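Local coordinates for putative type VI secretion protein (Escherichia coli, PDB 6SKI) that probably hydrolyses phospholipids as a toxic effector of the type VI secretion system, loaded on the VgrG spike, whose TTR domain it binds, at residues V35-G40 with A187-D192; E79-E84 with K380-G385; M211-A216 with G232-E237; I384-S389 with V396-V401. All coordinates share one frame; numbering follows the deposited sequence.

Contact 1 (V35-G40 with A187-D192); sequences VTLTIG and AKIQFD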
loop_
_atom_site.group_PDB
_atom_site.type_symbol
_atom_site.label_atom_id
_atom_site.label_comp_id
_atom_site.label_asym_id
_atom_site.label_seq_id
_atom_site.Cartn_x
_atom_site.Cartn_y
_atom_site.Cartn_z
ATOM N N VAL A 35 -4.176 -18.675 -24.080
ATOM C CA VAL A 35 -4.891 -17.693 -23.273
ATOM C C VAL A 35 -3.886 -16.780 -22.582
ATOM O O VAL A 35 -2.897 -17.247 -22.008
ATOM C CB VAL A 35 -5.843 -18.370 -22.269
ATOM C CG1 VAL A 35 -6.641 -19.451 -22.969
ATOM C CG2 VAL A 35 -5.102 -18.956 -21.087
ATOM N N THR A 36 -4.093 -15.475 -22.716
ATOM C CA THR A 36 -3.310 -14.498 -21.971
ATOM C C THR A 36 -3.892 -14.363 -20.573
ATOM O O THR A 36 -4.981 -13.812 -20.398
ATOM C CB THR A 36 -3.309 -13.154 -22.689
ATOM O OG1 THR A 36 -3.214 -13.369 -24.102
ATOM C CG2 THR A 36 -2.139 -12.310 -22.230
ATOM N N LEU A 37 -3.176 -14.854 -19.575
ATOM C CA LEU A 37 -3.637 -14.802 -18.197
ATOM C C LEU A 37 -2.973 -13.628 -17.496
ATOM O O LEU A 37 -1.744 -13.559 -17.417
ATOM C CB LEU A 37 -3.335 -16.108 -17.467
ATOM C CG LEU A 37 -3.814 -16.187 -16.022
ATOM C CD1 LEU A 37 -5.314 -16.033 -15.942
ATOM C CD2 LEU A 37 -3.395 -17.505 -15.434
ATOM N N THR A 38 -3.787 -12.710 -16.992
ATOM C CA THR A 38 -3.310 -11.559 -16.246
ATOM C C THR A 38 -3.607 -11.765 -14.771
ATOM O O THR A 38 -4.747 -12.061 -14.400
ATOM C CB THR A 38 -3.969 -10.273 -16.738
ATOM O OG1 THR A 38 -4.162 -10.348 -18.153
ATOM C CG2 THR A 38 -3.100 -9.083 -16.412
ATOM N N ILE A 39 -2.588 -11.613 -13.936
ATOM C CA ILE A 39 -2.740 -11.721 -12.494
ATOM C C ILE A 39 -2.718 -10.314 -11.923
ATOM O O ILE A 39 -1.716 -9.600 -12.044
ATOM C CB ILE A 39 -1.647 -12.598 -11.868
ATOM C CG1 ILE A 39 -1.470 -13.879 -12.683
ATOM C CG2 ILE A 39 -1.991 -12.916 -10.427
ATOM C CD1 ILE A 39 -0.448 -14.827 -12.116
ATOM N N GLY A 40 -3.825 -9.915 -11.310
ATOM C CA GLY A 40 -3.909 -8.610 -10.696
ATOM C C GLY A 40 -3.308 -8.625 -9.314
ATOM O O GLY A 40 -3.843 -9.262 -8.405
ATOM N N ALA A 187 -0.602 -18.823 -22.717
ATOM C CA ALA A 187 0.389 -18.346 -23.665
ATOM C C ALA A 187 1.163 -17.148 -23.153
ATOM O O ALA A 187 2.185 -16.787 -23.745
ATOM C CB ALA A 187 -0.285 -17.979 -24.988
ATOM N N LYS A 188 0.695 -16.523 -22.078
ATOM C CA LYS A 188 1.358 -15.359 -21.517
ATOM C C LYS A 188 0.867 -15.170 -20.092
ATOM O O LYS A 188 -0.311 -15.384 -19.805
ATOM C CB LYS A 188 1.073 -14.106 -22.347
ATOM C CG LYS A 188 2.076 -12.994 -22.161
ATOM C CD LYS A 188 1.739 -11.819 -23.053
ATOM C CE LYS A 188 2.498 -10.577 -22.637
ATOM N NZ LYS A 188 2.549 -9.576 -23.736
ATOM N N ILE A 189 1.775 -14.782 -19.210
ATOM C CA ILE A 189 1.442 -14.410 -17.842
ATOM C C ILE A 189 1.697 -12.918 -17.717
ATOM O O ILE A 189 2.846 -12.465 -17.794
ATOM C CB ILE A 189 2.254 -15.202 -16.811
ATOM C CG1 ILE A 189 1.848 -16.676 -16.827
ATOM C CG2 ILE A 189 2.080 -14.602 -15.428
ATOM C CD1 ILE A 189 0.634 -16.987 -15.997
ATOM N N GLN A 190 0.632 -12.151 -17.551
ATOM C CA GLN A 190 0.719 -10.716 -17.350
ATOM C C GLN A 190 0.426 -10.377 -15.896
ATOM O O GLN A 190 -0.145 -11.176 -15.150
ATOM C CB GLN A 190 -0.256 -9.982 -18.267
ATOM C CG GLN A 190 0.313 -9.583 -19.603
ATOM C CD GLN A 190 -0.751 -9.070 -20.539
ATOM O OE1 GLN A 190 -1.941 -9.274 -20.309
ATOM N NE2 GLN A 190 -0.333 -8.401 -21.603
ATOM N N PHE A 191 0.830 -9.176 -15.492
ATOM C CA PHE A 191 0.590 -8.684 -14.144
ATOM C C PHE A 191 0.009 -7.282 -14.208
ATOM O O PHE A 191 0.502 -6.437 -14.958
ATOM C CB PHE A 191 1.877 -8.668 -13.316
ATOM C CG PHE A 191 2.387 -10.031 -12.955
ATOM C CD1 PHE A 191 1.715 -10.813 -12.038
ATOM C CD2 PHE A 191 3.549 -10.518 -13.518
ATOM C CE1 PHE A 191 2.184 -12.057 -11.701
ATOM C CE2 PHE A 191 4.020 -11.764 -13.182
ATOM C CZ PHE A 191 3.335 -12.534 -12.272
ATOM N N ASP A 192 -1.039 -7.041 -13.426
ATOM C CA ASP A 192 -1.545 -5.698 -13.155
ATOM C C ASP A 192 -1.275 -5.425 -11.683
ATOM O O ASP A 192 -1.985 -5.931 -10.811
ATOM C CB ASP A 192 -3.027 -5.568 -13.474
ATOM C CG ASP A 192 -3.315 -5.691 -14.942
ATOM O OD1 ASP A 192 -2.593 -5.061 -15.738
ATOM O OD2 ASP A 192 -4.276 -6.399 -15.301
#
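Strands 35-40 and 187-192 run side by side in parallel register, neighbours in the central sheet of what is, by family, an α/β-hydrolase fold. The backbone ladder alternates: Leu37 N gives to Lys188 O (2.9 Å), Gln190 N to Leu37 O (2.8 Å, nearly straight at 170°), Ile39 N to Gln190 O, and Asp192 N to Ile39 O. The pairs Leu37 with Ile189 and Ile39 with Phe191 send their side chains to one face. Thr36, Thr38, Lys188, Gln190 and Asp192 occupy the other.

Ile39 shows how the apolar face is filled. Its CB lies against the ring of Phe191, 3.8 Å from CD1. CG1, anti to the carbonyl carbon, passes Gln190 O at 3.9 Å. With chi2 at -178° the chain then runs on extended, so that CD1 meets Phe191 CE1 at 3.8 Å and reaches across to Ile189 CG2 at 4.2 Å. Leu37 lies beside Ile189, its CD2 meeting CD1 of Ile189, and helix 156-178 covers this face through Leu172 and Ile168.

The opposite face is mixed in character. Thr38 sets its methyl, CG2, between Gln190 CB, 3.5 Å away, and Asp192 OD2, at 3.1 Å. The polar partners of OD2 lie beyond the pair: a salt bridge from Arg239 and a hydrogen bond with Tyr109. Two chemistries are thus divided by one sheet. Hydrocarbon seals one side against a helix; on the other a buried carboxylate is compensated by an arginine and a tyrosine, which probably keeps it ionised.

Contact 2 (E79-E84 with K380-G385); sequences EDFLKE and KIRSIG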
loop_
_atom_site.group_PDB
_atom_site.type_symbol
_atom_site.label_atom_id
_atom_site.label_comp_id
_atom_site.label_asym_id
_atom_site.label_seq_id
_atom_site.Cartn_x
_atom_site.Cartn_y
_atom_site.Cartn_z
ATOM N N GLU A 79 0.573 16.587 25.750
ATOM C CA GLU A 79 -0.456 15.555 25.836
ATOM C C GLU A 79 -1.638 16.022 26.674
ATOM O O GLU A 79 -2.798 15.815 26.295
ATOM C CB GLU A 79 0.131 14.271 26.416
ATOM C CG GLU A 79 -0.888 13.161 26.574
ATOM C CD GLU A 79 -0.271 11.784 26.500
ATOM O OE1 GLU A 79 -0.086 11.274 25.375
ATOM O OE2 GLU A 79 0.028 11.209 27.565
ATOM N N ASP A 80 -1.364 16.654 27.817
ATOM C CA ASP A 80 -2.433 17.156 28.675
ATOM C C ASP A 80 -3.237 18.245 27.976
ATOM O O ASP A 80 -4.468 18.283 28.081
ATOM C CB ASP A 80 -1.835 17.683 29.977
ATOM C CG ASP A 80 -1.596 16.587 30.992
ATOM O OD1 ASP A 80 -1.788 15.405 30.645
ATOM O OD2 ASP A 80 -1.202 16.907 32.132
ATOM N N PHE A 81 -2.552 19.137 27.260
ATOM C CA PHE A 81 -3.216 20.181 26.491
ATOM C C PHE A 81 -4.183 19.576 25.485
ATOM O O PHE A 81 -5.361 19.952 25.428
ATOM C CB PHE A 81 -2.151 21.020 25.781
ATOM C CG PHE A 81 -2.622 22.364 25.311
ATOM C CD1 PHE A 81 -3.930 22.769 25.481
ATOM C CD2 PHE A 81 -1.742 23.221 24.681
ATOM C CE1 PHE A 81 -4.341 24.005 25.041
ATOM C CE2 PHE A 81 -2.150 24.453 24.241
ATOM C CZ PHE A 81 -3.449 24.844 24.418
ATOM N N LEU A 82 -3.706 18.610 24.699
ATOM C CA LEU A 82 -4.565 17.995 23.695
ATOM C C LEU A 82 -5.732 17.266 24.341
ATOM O O LEU A 82 -6.862 17.342 23.849
ATOM C CB LEU A 82 -3.757 17.042 22.819
ATOM C CG LEU A 82 -4.516 16.451 21.632
ATOM C CD1 LEU A 82 -4.786 17.511 20.579
ATOM C CD2 LEU A 82 -3.739 15.289 21.044
ATOM N N LYS A 83 -5.485 16.559 25.445
ATOM C CA LYS A 83 -6.571 15.865 26.127
ATOM C C LYS A 83 -7.621 16.846 26.630
ATOM O O LYS A 83 -8.819 16.543 26.617
ATOM C CB LYS A 83 -6.022 15.033 27.283
ATOM C CG LYS A 83 -6.010 13.542 27.017
ATOM C CD LYS A 83 -5.089 12.819 27.987
ATOM C CE LYS A 83 -4.863 11.377 27.566
ATOM N NZ LYS A 83 -3.798 11.262 26.533
ATOM N N GLU A 84 -7.193 18.027 27.075
ATOM C CA GLU A 84 -8.148 18.977 27.633
ATOM C C GLU A 84 -8.935 19.699 26.543
ATOM O O GLU A 84 -10.100 20.051 26.756
ATOM C CB GLU A 84 -7.436 19.959 28.561
ATOM C CG GLU A 84 -7.007 21.267 27.942
ATOM C CD GLU A 84 -6.445 22.212 28.977
ATOM O OE1 GLU A 84 -5.678 21.744 29.842
ATOM O OE2 GLU A 84 -6.770 23.416 28.926
ATOM N N LYS A 380 -5.134 28.254 20.902
ATOM C CA LYS A 380 -5.642 27.736 22.159
ATOM C C LYS A 380 -4.599 27.929 23.247
ATOM O O LYS A 380 -3.409 27.653 23.035
ATOM C CB LYS A 380 -6.019 26.262 22.030
ATOM C CG LYS A 380 -7.229 26.034 21.154
ATOM C CD LYS A 380 -8.459 25.731 21.972
ATOM C CE LYS A 380 -9.679 25.598 21.088
ATOM N NZ LYS A 380 -10.853 26.311 21.655
ATOM N N ILE A 381 -5.054 28.411 24.400
ATOM C CA ILE A 381 -4.205 28.735 25.537
ATOM C C ILE A 381 -4.545 27.791 26.680
ATOM O O ILE A 381 -5.722 27.563 26.981
ATOM C CB ILE A 381 -4.384 30.196 25.978
ATOM C CG1 ILE A 381 -4.269 31.139 24.786
ATOM C CG2 ILE A 381 -3.354 30.559 27.029
ATOM C CD1 ILE A 381 -4.540 32.576 25.141
ATOM N N ARG A 382 -3.514 27.243 27.307
ATOM C CA ARG A 382 -3.622 26.465 28.529
ATOM C C ARG A 382 -2.897 27.222 29.630
ATOM O O ARG A 382 -1.790 27.715 29.415
ATOM C CB ARG A 382 -3.003 25.081 28.342
ATOM C CG ARG A 382 -3.226 24.124 29.484
ATOM C CD ARG A 382 -2.867 22.720 29.058
ATOM N NE ARG A 382 -2.657 21.830 30.194
ATOM C CZ ARG A 382 -1.468 21.567 30.717
ATOM N NH1 ARG A 382 -0.383 22.132 30.211
ATOM N NH2 ARG A 382 -1.361 20.741 31.748
ATOM N N SER A 383 -3.524 27.339 30.794
ATOM C CA SER A 383 -2.885 27.944 31.954
ATOM C C SER A 383 -3.095 27.038 33.155
ATOM O O SER A 383 -4.237 26.776 33.544
ATOM C CB SER A 383 -3.442 29.340 32.227
ATOM O OG SER A 383 -4.855 29.352 32.132
ATOM N N ILE A 384 -2.000 26.557 33.734
ATOM C CA ILE A 384 -2.058 25.792 34.971
ATOM C C ILE A 384 -1.207 26.501 36.016
ATOM O O ILE A 384 -0.423 27.393 35.708
ATOM C CB ILE A 384 -1.606 24.332 34.785
ATOM C CG1 ILE A 384 -0.209 24.272 34.175
ATOM C CG2 ILE A 384 -2.593 23.575 33.923
ATOM C CD1 ILE A 384 0.490 22.957 34.407
ATOM N N GLY A 385 -1.383 26.098 37.271
ATOM C CA GLY A 385 -0.560 26.633 38.334
ATOM C C GLY A 385 0.753 25.885 38.454
ATOM O O GLY A 385 0.849 24.696 38.162
#
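Helix 72-85 lies across the three-stranded antiparallel sheet, with its 79-84 segment at 115° to strand segment 380-385, and a salt-bridge network joins the two. Arg382 carries most of the contact. Its CG is anti to the backbone N and the chain stays extended as far as NE, so the arginine slides past Phe81, the two side chains pointing in opposite directions. The aliphatic base lies over the aromatic ring: Arg382 CB stands 3.8 Å from the Phe81 centroid, only 13° off the ring normal, a CH-pi contact. Farther out, ring and guanidinium planes stay 33° apart.

Phe81 is turned so that its far end points into the strand. At the ring edge, CZ approaches Lys380 O at 3.1 Å, and Lys380 CB sits 3.8 Å from the same CZ. Phe331, Phe337 and Ala404 of the sheet also meet this ring, placing it in a buried aromatic patch.

The two acids reach the arginine differently. Asp80 crosses above the guanidinium, bringing CB to 3.6 Å from NH2; its OD2 forms a long salt bridge, 3.9 Å from Arg382 NH2, well out of the guanidinium plane, so charges alone interact. Glu84 comes to the guanidinium edge, where Arg382 NE gives OE1 a weak, bent hydrogen bond of 3.0 Å.

Contact 3 (M211-A216 with G232-E237); sequences MEQDPA and GKPSGE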
loop_
_atom_site.group_PDB
_atom_site.type_symbol
_atom_site.label_atom_id
_atom_site.label_comp_id
_atom_site.label_asym_id
_atom_site.label_seq_id
_atom_site.Cartn_x
_atom_site.Cartn_y
_atom_site.Cartn_z
ATOM N N MET A 211 10.682 -7.240 -14.040
ATOM C CA MET A 211 11.549 -6.744 -15.099
ATOM C C MET A 211 12.891 -7.460 -15.084
ATOM O O MET A 211 13.441 -7.781 -16.143
ATOM C CB MET A 211 11.743 -5.238 -14.948
ATOM C CG MET A 211 12.132 -4.523 -16.219
ATOM S SD MET A 211 12.777 -2.883 -15.864
ATOM C CE MET A 211 13.240 -2.343 -17.504
ATOM N N GLU A 212 13.420 -7.727 -13.894
ATOM C CA GLU A 212 14.647 -8.490 -13.732
ATOM C C GLU A 212 14.444 -9.979 -13.953
ATOM O O GLU A 212 15.419 -10.735 -13.880
ATOM C CB GLU A 212 15.215 -8.258 -12.334
ATOM C CG GLU A 212 15.893 -6.920 -12.165
ATOM C CD GLU A 212 15.889 -6.449 -10.728
ATOM O OE1 GLU A 212 16.025 -5.229 -10.503
ATOM O OE2 GLU A 212 15.742 -7.298 -9.823
ATOM N N GLN A 213 13.213 -10.408 -14.222
ATOM C CA GLN A 213 12.865 -11.814 -14.393
ATOM C C GLN A 213 13.365 -12.638 -13.209
ATOM O O GLN A 213 14.175 -13.556 -13.341
ATOM C CB GLN A 213 13.392 -12.348 -15.723
ATOM C CG GLN A 213 12.736 -11.684 -16.915
ATOM C CD GLN A 213 11.332 -12.196 -17.151
ATOM O OE1 GLN A 213 10.402 -11.421 -17.363
ATOM N NE2 GLN A 213 11.172 -13.509 -17.113
ATOM N N ASP A 214 12.869 -12.269 -12.036
ATOM C CA ASP A 214 13.256 -12.937 -10.805
ATOM C C ASP A 214 12.885 -14.414 -10.878
ATOM O O ASP A 214 11.753 -14.746 -11.256
ATOM C CB ASP A 214 12.569 -12.275 -9.614
ATOM C CG ASP A 214 13.282 -12.541 -8.308
ATOM O OD1 ASP A 214 13.094 -13.631 -7.734
ATOM O OD2 ASP A 214 14.029 -11.653 -7.850
ATOM N N PRO A 215 13.802 -15.326 -10.546
ATOM C CA PRO A 215 13.460 -16.752 -10.606
ATOM C C PRO A 215 12.396 -17.160 -9.608
ATOM O O PRO A 215 11.733 -18.181 -9.818
ATOM C CB PRO A 215 14.805 -17.428 -10.316
ATOM C CG PRO A 215 15.793 -16.431 -10.840
ATOM C CD PRO A 215 15.241 -15.145 -10.306
ATOM N N ALA A 216 12.216 -16.404 -8.523
ATOM C CA ALA A 216 11.162 -16.731 -7.570
ATOM C C ALA A 216 9.783 -16.557 -8.186
ATOM O O ALA A 216 8.858 -17.301 -7.849
ATOM C CB ALA A 216 11.295 -15.872 -6.316
ATOM N N GLY A 232 5.717 -17.480 -23.042
ATOM C CA GLY A 232 6.094 -16.143 -22.642
ATOM C C GLY A 232 7.277 -16.140 -21.700
ATOM O O GLY A 232 7.909 -17.163 -21.423
ATOM N N LYS A 233 7.586 -14.947 -21.207
ATOM C CA LYS A 233 8.651 -14.797 -20.228
ATOM C C LYS A 233 8.340 -15.645 -19.000
ATOM O O LYS A 233 7.229 -15.562 -18.462
ATOM C CB LYS A 233 8.810 -13.331 -19.836
ATOM C CG LYS A 233 9.282 -12.443 -20.970
ATOM C CD LYS A 233 9.074 -10.981 -20.643
ATOM C CE LYS A 233 9.426 -10.097 -21.824
ATOM N NZ LYS A 233 8.589 -10.399 -23.016
ATOM N N PRO A 234 9.284 -16.463 -18.527
ATOM C CA PRO A 234 8.970 -17.388 -17.427
ATOM C C PRO A 234 8.553 -16.702 -16.141
ATOM O O PRO A 234 7.839 -17.310 -15.335
ATOM C CB PRO A 234 10.282 -18.163 -17.262
ATOM C CG PRO A 234 11.316 -17.197 -17.737
ATOM C CD PRO A 234 10.682 -16.607 -18.956
ATOM N N SER A 235 8.973 -15.459 -15.920
ATOM C CA SER A 235 8.568 -14.703 -14.746
ATOM C C SER A 235 7.441 -13.728 -15.041
ATOM O O SER A 235 7.012 -13.007 -14.136
ATOM C CB SER A 235 9.765 -13.945 -14.162
ATOM O OG SER A 235 10.648 -14.825 -13.494
ATOM N N GLY A 236 6.963 -13.677 -16.273
ATOM C CA GLY A 236 5.815 -12.868 -16.611
ATOM C C GLY A 236 6.193 -11.504 -17.142
ATOM O O GLY A 236 7.360 -11.173 -17.363
ATOM N N GLU A 237 5.156 -10.699 -17.354
ATOM C CA GLU A 237 5.292 -9.326 -17.809
ATOM C C GLU A 237 4.267 -8.483 -17.067
ATOM O O GLU A 237 3.221 -8.984 -16.656
ATOM C CB GLU A 237 5.098 -9.240 -19.329
ATOM C CG GLU A 237 5.066 -7.843 -19.904
ATOM C CD GLU A 237 5.213 -7.837 -21.408
ATOM O OE1 GLU A 237 5.354 -8.930 -21.995
ATOM O OE2 GLU A 237 5.187 -6.742 -22.006
#
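Gln213, with a positive phi of 52°, ends helix 198-211 in a Schellman motif, and the chain then starts helix 215-225 at Asp214, while the facing segment folds into a type I turn from Lys233 to Gly236, closed by Gly236 N to Lys233 O at 2.9 Å. The contact therefore sets a helix-to-helix corner against the turn that leads into strand 237-243 of the central sheet.

Gln213 supplies the largest share of the surface. Its CG is anti to the carbonyl carbon and the chain bends at chi2, which lays the amide over the turn, crossing the Lys233 side chain at about a right angle. The carbonyl carbon of that amide, CD, sits 3.8 Å from Ser235 CB and 3.9 Å from Lys233 CB, and the Pro234 ring borders it too.

Ser235 makes the polar link. OG, placed beside its own backbone N, gives a hydrogen bond to Asp214 O (2.5 Å), approaching from above the carbonyl plane. Ala218 and Ile217 of helix 215-225 also touch Ser235, so the turn packs on the helix's first turn. Asp214 meanwhile is the N-cap of that helix: the OD1 oxygen takes the Ala216 N hydrogen on its anti lone pair, 3.0 Å away.

Contact 4 (I384-S389 with V396-V401); sequences IGVNNS and VIQKQV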
loop_
_atom_site.group_PDB
_atom_site.type_symbol
_atom_site.label_atom_id
_atom_site.label_comp_id
_atom_site.label_asym_id
_atom_site.label_seq_id
_atom_site.Cartn_x
_atom_site.Cartn_y
_atom_site.Cartn_z
ATOM N N ILE A 384 -2.000 26.557 33.734
ATOM C CA ILE A 384 -2.058 25.792 34.971
ATOM C C ILE A 384 -1.207 26.501 36.016
ATOM O O ILE A 384 -0.423 27.393 35.708
ATOM C CB ILE A 384 -1.606 24.332 34.785
ATOM C CG1 ILE A 384 -0.209 24.272 34.175
ATOM C CG2 ILE A 384 -2.593 23.575 33.923
ATOM C CD1 ILE A 384 0.490 22.957 34.407
ATOM N N GLY A 385 -1.383 26.098 37.271
ATOM C CA GLY A 385 -0.560 26.633 38.334
ATOM C C GLY A 385 0.753 25.885 38.454
ATOM O O GLY A 385 0.849 24.696 38.162
ATOM N N VAL A 386 1.787 26.598 38.892
ATOM C CA VAL A 386 3.119 26.029 39.052
ATOM C C VAL A 386 3.447 26.040 40.535
ATOM O O VAL A 386 3.466 27.105 41.164
ATOM C CB VAL A 386 4.174 26.803 38.248
ATOM C CG1 VAL A 386 5.556 26.591 38.838
ATOM C CG2 VAL A 386 4.144 26.380 36.793
ATOM N N ASN A 387 3.693 24.859 41.095
ATOM C CA ASN A 387 4.028 24.741 42.508
ATOM C C ASN A 387 5.501 25.072 42.694
ATOM O O ASN A 387 6.375 24.250 42.399
ATOM C CB ASN A 387 3.715 23.338 43.018
ATOM C CG ASN A 387 2.286 23.196 43.494
ATOM O OD1 ASN A 387 1.856 22.112 43.888
ATOM N ND2 ASN A 387 1.537 24.293 43.459
ATOM N N ASN A 388 5.782 26.280 43.175
ATOM C CA ASN A 388 7.130 26.675 43.570
ATOM C C ASN A 388 7.029 27.324 44.942
ATOM O O ASN A 388 6.663 28.499 45.050
ATOM C CB ASN A 388 7.757 27.623 42.552
ATOM C CG ASN A 388 9.259 27.723 42.702
ATOM O OD1 ASN A 388 9.865 26.977 43.466
ATOM N ND2 ASN A 388 9.870 28.629 41.954
ATOM N N SER A 389 7.346 26.557 45.986
ATOM C CA SER A 389 7.247 27.078 47.344
ATOM C C SER A 389 8.266 28.181 47.587
ATOM O O SER A 389 8.007 29.117 48.354
ATOM C CB SER A 389 7.430 25.946 48.350
ATOM O OG SER A 389 8.405 25.023 47.898
ATOM N N VAL A 396 5.613 35.427 44.988
ATOM C CA VAL A 396 5.396 35.276 43.554
ATOM C C VAL A 396 4.623 33.986 43.314
ATOM O O VAL A 396 5.147 32.890 43.517
ATOM C CB VAL A 396 6.724 35.272 42.789
ATOM C CG1 VAL A 396 6.483 35.011 41.316
ATOM C CG2 VAL A 396 7.454 36.586 42.989
ATOM N N ILE A 397 3.381 34.113 42.881
ATOM C CA ILE A 397 2.621 32.973 42.385
ATOM C C ILE A 397 2.930 32.825 40.904
ATOM O O ILE A 397 3.129 33.815 40.194
ATOM C CB ILE A 397 1.110 33.151 42.642
ATOM C CG1 ILE A 397 0.859 33.517 44.105
ATOM C CG2 ILE A 397 0.349 31.885 42.271
ATOM C CD1 ILE A 397 0.770 32.325 45.030
ATOM N N GLN A 398 2.982 31.586 40.423
ATOM C CA GLN A 398 3.445 31.320 39.072
ATOM C C GLN A 398 2.484 30.396 38.338
ATOM O O GLN A 398 1.849 29.519 38.932
ATOM C CB GLN A 398 4.849 30.708 39.081
ATOM C CG GLN A 398 5.940 31.704 39.424
ATOM C CD GLN A 398 7.238 31.417 38.707
ATOM O OE1 GLN A 398 7.737 30.293 38.728
ATOM N NE2 GLN A 398 7.794 32.435 38.063
ATOM N N LYS A 399 2.415 30.585 37.025
ATOM C CA LYS A 399 1.557 29.791 36.163
ATOM C C LYS A 399 2.368 29.309 34.973
ATOM O O LYS A 399 3.261 30.009 34.493
ATOM C CB LYS A 399 0.349 30.602 35.668
ATOM C CG LYS A 399 0.696 31.600 34.571
ATOM C CD LYS A 399 -0.185 32.830 34.585
ATOM C CE LYS A 399 -1.653 32.476 34.553
ATOM N NZ LYS A 399 -2.486 33.686 34.319
ATOM N N GLN A 400 2.062 28.110 34.503
ATOM C CA GLN A 400 2.569 27.639 33.226
ATOM C C GLN A 400 1.523 27.954 32.169
ATOM O O GLN A 400 0.382 27.484 32.259
ATOM C CB GLN A 400 2.877 26.143 33.250
ATOM C CG GLN A 400 3.755 25.704 32.089
ATOM C CD GLN A 400 3.732 24.212 31.864
ATOM O OE1 GLN A 400 2.717 23.555 32.089
ATOM N NE2 GLN A 400 4.852 23.665 31.412
ATOM N N VAL A 401 1.908 28.765 31.190
ATOM C CA VAL A 401 1.052 29.148 30.078
ATOM C C VAL A 401 1.604 28.486 28.826
ATOM O O VAL A 401 2.774 28.679 28.473
ATOM C CB VAL A 401 0.986 30.672 29.909
ATOM C CG1 VAL A 401 0.469 31.027 28.529
ATOM C CG2 VAL A 401 0.109 31.282 30.978
#
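Backbone hydrogen bonds come first in this pairing of strands 376-386 and 398-409. Ile384 and Gln400 form a hydrogen-bonded pair, Ile384 N giving to Gln400 O at 3.0 Å with a nearly straight 164° and lying in the carbonyl plane, while Gln400 N returns a bond to Ile384 O of 2.9 Å from above that carbonyl's plane. Val386 N to Gln398 O adds a third bond. Between them Gly385 faces Lys399 in a non-hydrogen-bonded pair, and Lys399 CA makes a CA-H...O contact with Ile384 O.

Side-chain packing is the second kind, on the face shared by Ile384, Val386, Gln398 and Gln400. Ile384 holds CG1 in the crowded position between backbone N and carbonyl carbon (chi1 55°), which sets it alongside the extended Gln400: CG1 lies 3.7 Å from Gln400 CB, and CD1 3.3 Å from Gln400 OE1. Val386 meets Gln400 at about a right angle, with CG2 3.8 Å from its CB, and runs beside Gln398, the two CB atoms 4.0 Å apart.

Charge lies outside the pair, where Lys399 NZ makes long, weak ion pairs with Glu346 and Asp342 and a weak hydrogen bond to Thr344 O. These antiparallel neighbours, consecutive strands of the chain, make a β-hairpin whose connection carries helix 389-394, at the edge of the three-stranded antiparallel sheet.

The four contacts form two clusters on opposite sides of the chain's centre. Contacts 1 and 3 have centres 12 Å apart and touch directly: Ile189 O faces Glu237 N at 2.9 Å, a probable hydrogen bond that carries the sheet on from strand 184-195 to 237-243. Strand 184-195 runs towards Ser197, which with Asp245 and His310 has charge-relay geometry consistent with a hydrolase triad. Contacts 2 and 4 share Ile384 and Gly385, with centres 14 Å apart, so one strand takes a helix on a face and a hairpin partner at an edge. Contacts 1 and 2 lie 58 Å apart between centres, so the second cluster lies far from contact 1, with nearest atoms of contacts 1 and 2 about 38 Å apart.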